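Local coordinates for protein glutathione-specific gamma-glutamylcyclotransferase (Saccharomyces cerevisiae S288c, PDB 5HWK) that catalyses the cleavage of glutathione into 5-oxo-L-proline and a Cys-Gly dipeptide, acting on glutathione but not on other gamma-glutamyl peptides, at residues S15-K19 / K199-L204; Q41-H46 / R114-Y119; L77-S81 / H219-A223; G139-E143 / K153-L157. All coordinates share one frame; numbering follows the deposited sequence.

From the N terminus, the chain passes through the pocket-lining turn 15-19, which meets helix 193-205 late in the chain, where interaction 1 closes a long loop. Nested inside that loop is interaction 2, joining the strand 42-43 region to the loop before strand 119-129. Interaction 3 crosses both 1 and 2: it starts at the end of helix 69-78 and closes on helix 219-232. Interaction 4, a local closure of helix 135-144 on strand 154-163, follows interaction 2 in series and is nested within both 1 and 3. Interactions 1 and 2 meet at the benzoate pocket through Ser15 and Glu115, and interactions 1 and 3 touch where Leu200 and Leu204 pack on Leu221.

Interaction 1 (S15-K19 / K199-L204); sequences SLIYK and KLEQAL. With BEZ (benzoic acid), chain C.
Ile17 and Ala203 make the tight centre of this contact between the short helical turn 15-18 and helix 193-205: Ile17 CG2 meets Ala203 CB at 3.6 Å. The small methyl of alanine suits the spot because the two backbones come close here, and the two branches of isoleucine divide the work, CG2 going to Ala203 and CD1 to the leucines. Its CG1 arm lies anti to the carbonyl carbon (chi1 -66°), which brings CD1 against Leu200 CD1, 3.8 Å away. Leu204 CD2 adds a looser touch at 4.1 Å from Ile17 CD1. Leu200 and Leu204 in turn pack on Leu221 of helix 219-232; Ile17, Leu200 and Ala203 are buried.

The other half lies nearer solvent. Tyr18 holds its ring between two unlike neighbours: Lys199 CB sits 3.7 Å above one face, displaced toward the ring's rim, in a CH-pi contact, while Ser15 O lies 3.9 Å above the centre of the opposite face. Ala203 CB approaches the edge. Lysine works here because its aliphatic root covers the ring while its ammonium end leads off, to a long, weak ion pair with Glu195. Were Tyr18 a serine, Lys199 CB would probably lose the ring it rests on and a gap would open beside Ser15 O.

On the far side of the turn, Leu16 N donates to benzoate O1 (2.9 Å, 154° at the hydrogen), and Ser15 OG is hydrogen-bonded to Glu115 and Arg114. Purely apolar and CH-pi contacts thus join the turn to the helix, while its polar groups serve the pocket, where Ser15 belongs to the probable substrate site.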
loop_
_atom_site.group_PDB
_atom_site.type_symbol
_atom_site.label_atom_id
_atom_site.label_comp_id
_atom_site.label_asym_id
_atom_site.label_seq_id
_atom_site.Cartn_x
_atom_site.Cartn_y
_atom_site.Cartn_z
ATOM N N SER A 15 -5.102 4.112 3.299
ATOM C CA SER A 15 -5.994 4.555 4.356
ATOM C C SER A 15 -6.544 3.427 5.191
ATOM O O SER A 15 -7.013 3.709 6.281
ATOM C CB SER A 15 -7.150 5.415 3.826
ATOM O OG SER A 15 -7.987 4.684 2.955
ATOM N N LEU A 16 -6.537 2.165 4.722
ATOM C CA LEU A 16 -7.030 1.113 5.617
ATOM C C LEU A 16 -6.123 0.933 6.814
ATOM O O LEU A 16 -6.551 0.322 7.797
ATOM C CB LEU A 16 -7.143 -0.232 4.879
ATOM C CG LEU A 16 -8.294 -0.337 3.880
ATOM C CD1 LEU A 16 -8.067 -1.561 2.919
ATOM C CD2 LEU A 16 -9.643 -0.435 4.584
ATOM N N ILE A 17 -4.872 1.417 6.762
ATOM C CA ILE A 17 -3.994 1.303 7.927
ATOM C C ILE A 17 -4.560 2.076 9.107
ATOM O O ILE A 17 -4.612 1.584 10.238
ATOM C CB ILE A 17 -2.573 1.793 7.592
ATOM C CG1 ILE A 17 -1.924 0.869 6.580
ATOM C CG2 ILE A 17 -1.751 1.801 8.868
ATOM C CD1 ILE A 17 -0.542 1.365 6.083
ATOM N N TYR A 18 -4.964 3.317 8.875
ATOM C CA TYR A 18 -5.376 4.176 9.973
ATOM C C TYR A 18 -6.872 4.408 10.047
ATOM O O TYR A 18 -7.341 4.972 11.055
ATOM C CB TYR A 18 -4.652 5.516 9.935
ATOM C CG TYR A 18 -4.815 6.232 8.619
ATOM C CD1 TYR A 18 -5.987 6.942 8.321
ATOM C CD2 TYR A 18 -3.823 6.174 7.667
ATOM C CE1 TYR A 18 -6.143 7.611 7.127
ATOM C CE2 TYR A 18 -3.973 6.860 6.460
ATOM C CZ TYR A 18 -5.145 7.544 6.209
ATOM O OH TYR A 18 -5.327 8.190 5.022
ATOM N N LYS A 19 -7.630 4.008 9.019
ATOM C CA LYS A 19 -9.091 4.038 9.046
ATOM C C LYS A 19 -9.481 2.595 8.733
ATOM O O LYS A 19 -9.759 2.251 7.569
ATOM C CB LYS A 19 -9.630 5.023 8.010
ATOM C CG LYS A 19 -11.135 5.166 7.999
ATOM C CD LYS A 19 -11.550 6.417 7.252
ATOM C CE LYS A 19 -12.856 6.235 6.509
ATOM N NZ LYS A 19 -12.660 5.354 5.329
ATOM N N LYS A 199 -1.107 11.511 7.262
ATOM C CA LYS A 199 -1.733 10.450 8.059
ATOM C C LYS A 199 -1.057 9.121 7.812
ATOM O O LYS A 199 -0.918 8.327 8.735
ATOM C CB LYS A 199 -3.224 10.361 7.762
ATOM C CG LYS A 199 -4.041 11.466 8.461
ATOM C CD LYS A 199 -5.499 11.236 8.188
ATOM C CE LYS A 199 -6.441 12.169 8.893
ATOM N NZ LYS A 199 -6.241 12.163 10.386
ATOM N N LEU A 200 -0.655 8.852 6.561
ATOM C CA LEU A 200 0.017 7.569 6.274
ATOM C C LEU A 200 1.366 7.534 6.985
ATOM O O LEU A 200 1.703 6.555 7.647
ATOM C CB LEU A 200 0.191 7.420 4.756
ATOM C CG LEU A 200 0.951 6.139 4.354
ATOM C CD1 LEU A 200 0.282 4.846 4.924
ATOM C CD2 LEU A 200 1.096 6.092 2.827
ATOM N N GLU A 201 2.131 8.621 6.907
ATOM C CA GLU A 201 3.408 8.677 7.604
ATOM C C GLU A 201 3.229 8.502 9.119
ATOM O O GLU A 201 4.012 7.798 9.767
ATOM C CB GLU A 201 4.105 10.006 7.255
ATOM N N GLN A 202 2.221 9.162 9.705
ATOM C CA GLN A 202 1.932 8.987 11.127
ATOM C C GLN A 202 1.661 7.526 11.448
ATOM O O GLN A 202 2.168 6.983 12.448
ATOM C CB GLN A 202 0.695 9.835 11.528
ATOM C CG GLN A 202 0.267 9.734 13.024
ATOM C CD GLN A 202 -1.029 10.468 13.317
ATOM O OE1 GLN A 202 -2.049 10.296 12.645
ATOM N NE2 GLN A 202 -0.979 11.347 14.305
ATOM N N ALA A 203 0.824 6.898 10.642
ATOM C CA ALA A 203 0.429 5.524 10.917
ATOM C C ALA A 203 1.621 4.591 10.831
ATOM O O ALA A 203 1.777 3.704 11.697
ATOM C CB ALA A 203 -0.669 5.108 9.961
ATOM N N LEU A 204 2.513 4.809 9.868
ATOM C CA LEU A 204 3.719 3.976 9.806
ATOM C C LEU A 204 4.641 4.229 10.993
ATOM O O LEU A 204 5.292 3.303 11.483
ATOM C CB LEU A 204 4.453 4.188 8.489
ATOM C CG LEU A 204 3.610 3.847 7.271
ATOM C CD1 LEU A 204 4.343 4.251 6.036
ATOM C CD2 LEU A 204 3.298 2.330 7.260
HETATM C C BEZ C . -5.455 0.324 1.416
HETATM O O1 BEZ C . -5.238 0.865 2.465
HETATM O O2 BEZ C . -4.854 -0.735 1.204
HETATM C C1 BEZ C . -6.337 0.950 0.382
HETATM C C2 BEZ C . -6.339 0.395 -0.882
HETATM C C3 BEZ C . -7.096 0.986 -1.901
HETATM C C4 BEZ C . -7.912 2.071 -1.629
HETATM C C5 BEZ C . -7.932 2.586 -0.343
HETATM C C6 BEZ C . -7.150 2.056 0.678
#

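Interaction 2 (Q41-H46 / R114-Y119); sequences QSSTDH and REQNGY. With BEZ (benzoic acid), chain C; PO4 (phosphate ion), chain D.
Asn117 and Asp45 join beside a phosphate site built from two loops, one of them a type II beta turn from Gln116 to Tyr119. Their side chains cross at about a right angle, and Asn117 ND2 donates to Asp45 OD2 at 3.0 Å from above the carboxylate plane. The same amide nitrogen also donates to phosphate O1, so one asparagine serves both loop and anion. Backbone N-H groups of Thr44, Asp45, Gln116 and Asn117, with Ser43 OG, add to the grip on an ion that probably came from the crystallisation liquor.

His46 lies differently: its ND1 donates in the ring plane to phosphate O3 (2.7 Å, 165°), while one ring face is turned to the backbone at Arg114 and Glu115. Glu115, probably the catalytic proton acceptor, directs its own OE1 to Ser15.

At the other end of the contact, Gln41 and Tyr119 run antiparallel alongside one another, the amide tilted 55° to the ring. Gln41 NE2 lies over one face of the ring, offset toward its rim, and benzoate C4 over the centre of the other, 3.7 Å above it, while Tyr119 OH bonds to Ala57 O. Gln41 OE1 is held by Asn167 ND2. Gly118 takes the positive-phi third position of the turn (phi 81°), and a CB there would collide with Gln41 NE2, which itself makes a weak bond to Asn117 O at 3.0 Å.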
loop_
_atom_site.group_PDB
_atom_site.type_symbol
_atom_site.label_atom_id
_atom_site.label_comp_id
_atom_site.label_asym_id
_atom_site.label_seq_id
_atom_site.Cartn_x
_atom_site.Cartn_y
_atom_site.Cartn_z
ATOM N N GLN A 41 -1.684 6.935 -8.139
ATOM C CA GLN A 41 -3.101 6.844 -8.417
ATOM C C GLN A 41 -3.707 8.231 -8.208
ATOM O O GLN A 41 -3.410 8.905 -7.222
ATOM C CB GLN A 41 -3.736 5.800 -7.506
ATOM C CG GLN A 41 -5.206 5.583 -7.742
ATOM C CD GLN A 41 -5.454 4.611 -8.895
ATOM O OE1 GLN A 41 -4.534 4.260 -9.646
ATOM N NE2 GLN A 41 -6.688 4.144 -9.014
ATOM N N SER A 42 -4.461 8.729 -9.176
ATOM C CA SER A 42 -5.082 10.032 -8.944
ATOM C C SER A 42 -6.373 9.903 -8.130
ATOM O O SER A 42 -7.011 8.851 -8.123
ATOM C CB SER A 42 -5.387 10.689 -10.268
ATOM O OG SER A 42 -6.309 9.891 -10.909
ATOM N N SER A 43 -6.693 10.957 -7.356
ATOM C CA SER A 43 -7.926 11.021 -6.594
ATOM C C SER A 43 -8.718 12.228 -7.088
ATOM O O SER A 43 -8.209 13.368 -7.098
ATOM C CB SER A 43 -7.628 11.177 -5.119
ATOM O OG SER A 43 -8.832 11.453 -4.433
ATOM N N THR A 44 -9.975 11.997 -7.467
ATOM C CA THR A 44 -10.857 13.067 -7.928
ATOM C C THR A 44 -12.065 13.282 -7.053
ATOM O O THR A 44 -12.790 14.241 -7.296
ATOM C CB THR A 44 -11.277 12.858 -9.389
ATOM O OG1 THR A 44 -11.976 11.621 -9.476
ATOM C CG2 THR A 44 -10.056 12.743 -10.250
ATOM N N ASP A 45 -12.287 12.444 -6.023
ATOM C CA ASP A 45 -13.454 12.580 -5.157
ATOM C C ASP A 45 -13.084 12.745 -3.695
ATOM O O ASP A 45 -13.980 12.927 -2.861
ATOM C CB ASP A 45 -14.393 11.371 -5.307
ATOM C CG ASP A 45 -15.068 11.298 -6.668
ATOM O OD1 ASP A 45 -15.339 12.349 -7.316
ATOM O OD2 ASP A 45 -15.361 10.166 -7.117
ATOM N N HIS A 46 -11.793 12.684 -3.355
ATOM C CA HIS A 46 -11.418 12.698 -1.945
ATOM C C HIS A 46 -10.319 13.707 -1.676
ATOM O O HIS A 46 -10.497 14.620 -0.842
ATOM C CB HIS A 46 -11.052 11.293 -1.496
ATOM C CG HIS A 46 -12.222 10.383 -1.529
ATOM N ND1 HIS A 46 -12.630 9.763 -2.687
ATOM C CD2 HIS A 46 -13.123 10.045 -0.572
ATOM C CE1 HIS A 46 -13.724 9.066 -2.450
ATOM N NE2 HIS A 46 -14.041 9.214 -1.174
ATOM N N ARG A 114 -13.885 5.594 0.957
ATOM C CA ARG A 114 -12.510 6.064 0.807
ATOM C C ARG A 114 -12.167 6.198 -0.674
ATOM O O ARG A 114 -13.050 6.287 -1.530
ATOM C CB ARG A 114 -11.534 5.174 1.583
ATOM C CG ARG A 114 -11.551 3.746 1.126
ATOM C CD ARG A 114 -10.753 2.860 2.088
ATOM N NE ARG A 114 -11.515 2.469 3.275
ATOM C CZ ARG A 114 -11.106 2.649 4.527
ATOM N NH1 ARG A 114 -9.945 3.254 4.772
ATOM N NH2 ARG A 114 -11.859 2.199 5.535
ATOM N N GLU A 115 -10.872 6.279 -0.968
ATOM C CA GLU A 115 -10.418 6.394 -2.343
ATOM C C GLU A 115 -10.887 5.145 -3.086
ATOM O O GLU A 115 -10.812 4.023 -2.556
ATOM C CB GLU A 115 -8.890 6.418 -2.323
ATOM C CG GLU A 115 -8.316 7.479 -1.331
ATOM C CD GLU A 115 -8.332 7.068 0.163
ATOM O OE1 GLU A 115 -8.193 5.882 0.581
ATOM O OE2 GLU A 115 -8.467 7.963 1.007
ATOM N N GLN A 116 -11.411 5.335 -4.300
ATOM C CA GLN A 116 -12.163 4.243 -4.911
ATOM C C GLN A 116 -12.035 4.200 -6.431
ATOM O O GLN A 116 -12.053 3.107 -7.021
ATOM C CB GLN A 116 -13.652 4.369 -4.532
ATOM C CG GLN A 116 -14.504 3.218 -5.026
ATOM C CD GLN A 116 -15.873 3.157 -4.349
ATOM O OE1 GLN A 116 -16.484 4.199 -4.063
ATOM N NE2 GLN A 116 -16.351 1.933 -4.067
ATOM N N ASN A 117 -11.957 5.351 -7.120
ATOM C CA ASN A 117 -11.971 5.308 -8.587
ATOM C C ASN A 117 -10.758 4.554 -9.101
ATOM O O ASN A 117 -9.616 4.839 -8.723
ATOM C CB ASN A 117 -11.934 6.735 -9.152
ATOM C CG ASN A 117 -13.235 7.436 -8.999
ATOM O OD1 ASN A 117 -14.283 6.874 -9.291
ATOM N ND2 ASN A 117 -13.190 8.689 -8.541
ATOM N N GLY A 118 -11.006 3.578 -9.969
ATOM C CA GLY A 118 -9.950 2.848 -10.640
ATOM C C GLY A 118 -9.327 1.728 -9.822
ATOM O O GLY A 118 -8.456 1.012 -10.338
ATOM N N TYR A 119 -9.749 1.508 -8.590
ATOM C CA TYR A 119 -9.218 0.410 -7.801
ATOM C C TYR A 119 -9.999 -0.856 -8.096
ATOM O O TYR A 119 -11.226 -0.823 -8.262
ATOM C CB TYR A 119 -9.306 0.700 -6.297
ATOM C CG TYR A 119 -8.305 1.717 -5.805
ATOM C CD1 TYR A 119 -7.018 1.338 -5.384
ATOM C CD2 TYR A 119 -8.623 3.080 -5.795
ATOM C CE1 TYR A 119 -6.105 2.279 -4.912
ATOM C CE2 TYR A 119 -7.713 4.029 -5.312
ATOM C CZ TYR A 119 -6.462 3.628 -4.885
ATOM O OH TYR A 119 -5.586 4.562 -4.428
HETATM C C BEZ C . -5.455 0.324 1.416
HETATM O O1 BEZ C . -5.238 0.865 2.465
HETATM O O2 BEZ C . -4.854 -0.735 1.204
HETATM C C1 BEZ C . -6.337 0.950 0.382
HETATM C C2 BEZ C . -6.339 0.395 -0.882
HETATM C C3 BEZ C . -7.096 0.986 -1.901
HETATM C C4 BEZ C . -7.912 2.071 -1.629
HETATM C C5 BEZ C . -7.932 2.586 -0.343
HETATM C C6 BEZ C . -7.150 2.056 0.678
HETATM P P PO4 D . -10.889 8.894 -5.758
HETATM O O1 PO4 D . -10.798 9.355 -7.209
HETATM O O2 PO4 D . -11.945 7.821 -5.606
HETATM O O3 PO4 D . -11.063 10.097 -4.819
HETATM O O4 PO4 D . -9.501 8.263 -5.391
HETATM O O HOH W 1 -17.133 8.252 -9.125
#

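Interaction 3 (L77-S81 / H219-A223); sequences LYSES and HYLTA
Tyr78, at the end of helix 69-78, lies against the first turn of helix 219-232 and supplies most of the contact from its side. Its CG is anti to the carbonyl carbon (chi1 -59°), which lays the ring over the other backbone: Tyr220 CA makes a CH-pi contact with one face, while Leu77 CG covers the opposite face. Tyr220 turns the edge of its own ring toward Tyr78, the centroids 5.7 Å apart and the planes at 77°. Tyr78 CE1 meets Ala223 CB at 3.8 Å, the single methyl of alanine letting the tyrosine ring lie near the helix. A water bridges the backbones, donating to Tyr78 O (2.8 Å) and accepting from His219 N.

Next, Ser79 points away and organises its own stretch of loop: its OG accepts from Ser81 N at 2.9 Å, an ST turn that bends the chain round Glu80. Glu80 then reaches back, its extended chain bringing OE2 to 2.7 Å from His219 NE2. OE2 lies in the imidazole plane and accepts through its anti lone pair; the two flat groups are nearly coplanar. A carboxylate suits a histidine here, since it would tend to favour the protonated ring.

Beyond the contact, Tyr220 OH bonds to Phe39 N and its ring makes a cation-pi contact with Arg38, tying the helix to strand 35-40. A T-shaped tyrosine pair and a His-carboxylate hydrogen bond thus join the end of one helix to the first turn of another.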
loop_
_atom_site.group_PDB
_atom_site.type_symbol
_atom_site.label_atom_id
_atom_site.label_comp_id
_atom_site.label_asym_id
_atom_site.label_seq_id
_atom_site.Cartn_x
_atom_site.Cartn_y
_atom_site.Cartn_z
ATOM N N LEU A 77 15.833 3.216 -7.222
ATOM C CA LEU A 77 16.255 4.493 -6.661
ATOM C C LEU A 77 15.991 4.569 -5.164
ATOM O O LEU A 77 16.756 5.209 -4.436
ATOM C CB LEU A 77 15.518 5.622 -7.391
ATOM C CG LEU A 77 15.889 7.069 -7.078
ATOM C CD1 LEU A 77 17.399 7.265 -7.200
ATOM C CD2 LEU A 77 15.126 8.031 -8.000
ATOM N N TYR A 78 14.929 3.911 -4.678
ATOM C CA TYR A 78 14.534 4.019 -3.281
ATOM C C TYR A 78 14.644 2.727 -2.494
ATOM O O TYR A 78 14.274 2.708 -1.319
ATOM C CB TYR A 78 13.116 4.596 -3.153
ATOM C CG TYR A 78 13.009 5.963 -3.788
ATOM C CD1 TYR A 78 13.548 7.069 -3.154
ATOM C CD2 TYR A 78 12.358 6.162 -5.012
ATOM C CE1 TYR A 78 13.463 8.338 -3.728
ATOM C CE2 TYR A 78 12.268 7.428 -5.583
ATOM C CZ TYR A 78 12.832 8.499 -4.944
ATOM O OH TYR A 78 12.737 9.739 -5.516
ATOM N N SER A 79 15.140 1.650 -3.085
ATOM C CA SER A 79 15.187 0.366 -2.411
ATOM C C SER A 79 16.557 0.154 -1.784
ATOM O O SER A 79 17.584 0.423 -2.414
ATOM C CB SER A 79 14.942 -0.736 -3.428
ATOM O OG SER A 79 15.179 -1.987 -2.821
ATOM N N GLU A 80 16.570 -0.368 -0.549
ATOM C CA GLU A 80 17.823 -0.811 0.080
ATOM C C GLU A 80 18.397 -2.074 -0.548
ATOM O O GLU A 80 19.530 -2.446 -0.227
ATOM C CB GLU A 80 17.642 -1.020 1.587
ATOM C CG GLU A 80 17.266 0.274 2.296
ATOM C CD GLU A 80 17.649 0.296 3.768
ATOM O OE1 GLU A 80 18.120 -0.741 4.281
ATOM O OE2 GLU A 80 17.479 1.362 4.407
ATOM N N SER A 81 17.655 -2.732 -1.429
ATOM C CA SER A 81 18.110 -3.925 -2.118
ATOM C C SER A 81 18.421 -3.665 -3.587
ATOM O O SER A 81 18.557 -4.624 -4.359
ATOM C CB SER A 81 17.067 -5.030 -1.962
ATOM O OG SER A 81 16.948 -5.401 -0.607
ATOM N N HIS A 219 11.866 4.734 2.077
ATOM C CA HIS A 219 12.671 5.835 1.546
ATOM C C HIS A 219 11.919 6.659 0.515
ATOM O O HIS A 219 12.130 7.881 0.410
ATOM C CB HIS A 219 13.961 5.284 0.944
ATOM C CG HIS A 219 14.828 4.593 1.946
ATOM N ND1 HIS A 219 15.409 5.262 2.998
ATOM C CD2 HIS A 219 15.195 3.294 2.074
ATOM C CE1 HIS A 219 16.111 4.409 3.724
ATOM N NE2 HIS A 219 15.992 3.208 3.187
ATOM N N TYR A 220 11.052 6.022 -0.266
ATOM C CA TYR A 220 10.231 6.777 -1.215
ATOM C C TYR A 220 9.304 7.737 -0.474
ATOM O O TYR A 220 9.235 8.924 -0.804
ATOM C CB TYR A 220 9.417 5.818 -2.070
ATOM C CG TYR A 220 8.282 6.475 -2.806
ATOM C CD1 TYR A 220 8.518 7.172 -4.002
ATOM C CD2 TYR A 220 6.971 6.466 -2.305
ATOM C CE1 TYR A 220 7.484 7.822 -4.671
ATOM C CE2 TYR A 220 5.965 7.082 -2.982
ATOM C CZ TYR A 220 6.214 7.748 -4.173
ATOM O OH TYR A 220 5.167 8.307 -4.847
ATOM N N LEU A 221 8.603 7.239 0.549
ATOM C CA LEU A 221 7.661 8.091 1.255
ATOM C C LEU A 221 8.398 9.214 1.982
ATOM O O LEU A 221 7.920 10.350 2.030
ATOM C CB LEU A 221 6.869 7.267 2.258
ATOM C CG LEU A 221 5.427 7.667 2.464
ATOM C CD1 LEU A 221 4.705 7.673 1.083
ATOM C CD2 LEU A 221 4.811 6.690 3.443
ATOM N N THR A 222 9.587 8.925 2.515
ATOM C CA THR A 222 10.378 9.973 3.158
ATOM C C THR A 222 10.784 11.066 2.169
ATOM O O THR A 222 10.690 12.253 2.481
ATOM C CB THR A 222 11.613 9.360 3.781
ATOM O OG1 THR A 222 11.190 8.516 4.844
ATOM C CG2 THR A 222 12.472 10.455 4.376
ATOM N N ALA A 223 11.214 10.685 0.961
ATOM C CA ALA A 223 11.596 11.670 -0.043
ATOM C C ALA A 223 10.369 12.439 -0.524
ATOM O O ALA A 223 10.420 13.661 -0.706
ATOM C CB ALA A 223 12.274 10.977 -1.218
HETATM O O HOH W 2 12.367 2.155 0.632
#

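Interaction 4 (G139-E143 / K153-L157); sequences GEALE and KRVLL
Helix 139-143 crosses strand 154-157 at 75° with the axes 8.2 Å apart at closest, bringing Leu142 opposite Leu156. Leu142 reaches across with both branches. Its CD2 meets the strand backbone, 3.4 Å from Val155 O, and lies 4.0 Å from Leu156 CB. The other branch, CD1, sits 3.8 Å above the centre of the Arg154 guanidinium, so the flat cation roofs an apolar methyl while its N-H edge faces Glu143. Glu143 OE2 approaches Arg154 NH1 in a long salt bridge of 3.9 Å, the two groups nearly coplanar. Shortening Leu142 to alanine removes both branches, which would probably open a gap over Val155 and Leu156 and leave the Arg154 guanidinium freer to turn.

Leu156 has its CG anti to the backbone N (chi1 -170°), which swings CD1 toward the helix, 3.7 Å from Ala141 O and 4.2 Å from Ala141 CB. A water lies between Leu142 O and Val155 O.

Ala141 and Leu156 both touch Trp9 of strand 8-12, so the helix spans two strands far apart in sheet order, consistent with the strongly curved, barrel-like sheet of the gamma-glutamylcyclotransferase fold.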
loop_
_atom_site.group_PDB
_atom_site.type_symbol
_atom_site.label_atom_id
_atom_site.label_comp_id
_atom_site.label_asym_id
_atom_site.label_seq_id
_atom_site.Cartn_x
_atom_site.Cartn_y
_atom_site.Cartn_z
ATOM N N GLY A 139 2.316 -16.389 12.784
ATOM C CA GLY A 139 2.565 -17.802 12.568
ATOM C C GLY A 139 1.291 -18.622 12.587
ATOM O O GLY A 139 1.122 -19.536 11.779
ATOM N N GLU A 140 0.367 -18.291 13.494
ATOM C CA GLU A 140 -0.921 -18.982 13.528
ATOM C C GLU A 140 -1.733 -18.714 12.269
ATOM O O GLU A 140 -2.364 -19.625 11.725
ATOM C CB GLU A 140 -1.713 -18.576 14.769
ATOM C CG GLU A 140 -3.085 -19.229 14.848
ATOM N N ALA A 141 -1.718 -17.474 11.787
ATOM C CA ALA A 141 -2.418 -17.144 10.550
ATOM C C ALA A 141 -1.894 -17.982 9.393
ATOM O O ALA A 141 -2.669 -18.457 8.564
ATOM C CB ALA A 141 -2.230 -15.662 10.229
ATOM N N LEU A 142 -0.575 -18.178 9.330
ATOM C CA LEU A 142 0.013 -18.921 8.229
ATOM C C LEU A 142 -0.334 -20.395 8.302
ATOM O O LEU A 142 -0.382 -21.060 7.265
ATOM C CB LEU A 142 1.525 -18.707 8.217
ATOM C CG LEU A 142 1.966 -17.313 7.760
ATOM C CD1 LEU A 142 3.411 -17.101 8.136
ATOM C CD2 LEU A 142 1.776 -17.143 6.262
ATOM N N GLU A 143 -0.591 -20.918 9.504
ATOM C CA GLU A 143 -0.826 -22.346 9.695
ATOM C C GLU A 143 -2.251 -22.781 9.365
ATOM O O GLU A 143 -2.507 -23.993 9.319
ATOM C CB GLU A 143 -0.471 -22.737 11.132
ATOM C CG GLU A 143 1.016 -22.583 11.452
ATOM C CD GLU A 143 1.325 -22.528 12.959
ATOM O OE1 GLU A 143 0.588 -23.160 13.743
ATOM O OE2 GLU A 143 2.306 -21.850 13.357
ATOM N N LYS A 153 8.996 -20.393 1.175
ATOM C CA LYS A 153 8.607 -19.520 2.270
ATOM C C LYS A 153 7.095 -19.550 2.467
ATOM O O LYS A 153 6.322 -19.715 1.521
ATOM C CB LYS A 153 9.066 -18.085 2.002
ATOM N N ARG A 154 6.679 -19.400 3.717
ATOM C CA ARG A 154 5.263 -19.427 4.032
ATOM C C ARG A 154 4.597 -18.160 3.522
ATOM O O ARG A 154 5.141 -17.057 3.641
ATOM C CB ARG A 154 5.079 -19.545 5.540
ATOM C CG ARG A 154 5.783 -20.764 6.110
ATOM C CD ARG A 154 5.263 -21.104 7.482
ATOM N NE ARG A 154 5.774 -20.177 8.479
ATOM C CZ ARG A 154 5.299 -20.079 9.718
ATOM N NH1 ARG A 154 4.289 -20.848 10.107
ATOM N NH2 ARG A 154 5.827 -19.202 10.562
ATOM N N VAL A 155 3.427 -18.319 2.913
ATOM C CA VAL A 155 2.708 -17.169 2.372
ATOM C C VAL A 155 1.263 -17.221 2.857
ATOM O O VAL A 155 0.743 -18.288 3.226
ATOM C CB VAL A 155 2.785 -17.081 0.840
ATOM C CG1 VAL A 155 4.216 -16.847 0.400
ATOM C CG2 VAL A 155 2.189 -18.340 0.208
ATOM N N LEU A 156 0.638 -16.036 2.898
ATOM C CA LEU A 156 -0.739 -15.847 3.344
ATOM C C LEU A 156 -1.586 -15.471 2.131
ATOM O O LEU A 156 -1.218 -14.537 1.388
ATOM C CB LEU A 156 -0.790 -14.745 4.421
ATOM C CG LEU A 156 -2.106 -14.571 5.167
ATOM C CD1 LEU A 156 -2.415 -15.834 6.009
ATOM C CD2 LEU A 156 -2.080 -13.324 6.067
ATOM N N LEU A 157 -2.729 -16.148 1.932
ATOM C CA LEU A 157 -3.723 -15.730 0.934
ATOM C C LEU A 157 -4.464 -14.487 1.453
ATOM O O LEU A 157 -5.063 -14.516 2.541
ATOM C CB LEU A 157 -4.701 -16.858 0.589
ATOM C CG LEU A 157 -5.835 -16.446 -0.357
ATOM C CD1 LEU A 157 -5.291 -16.023 -1.730
ATOM C CD2 LEU A 157 -6.889 -17.531 -0.515
HETATM O O HOH W 3 1.043 -20.409 4.948
#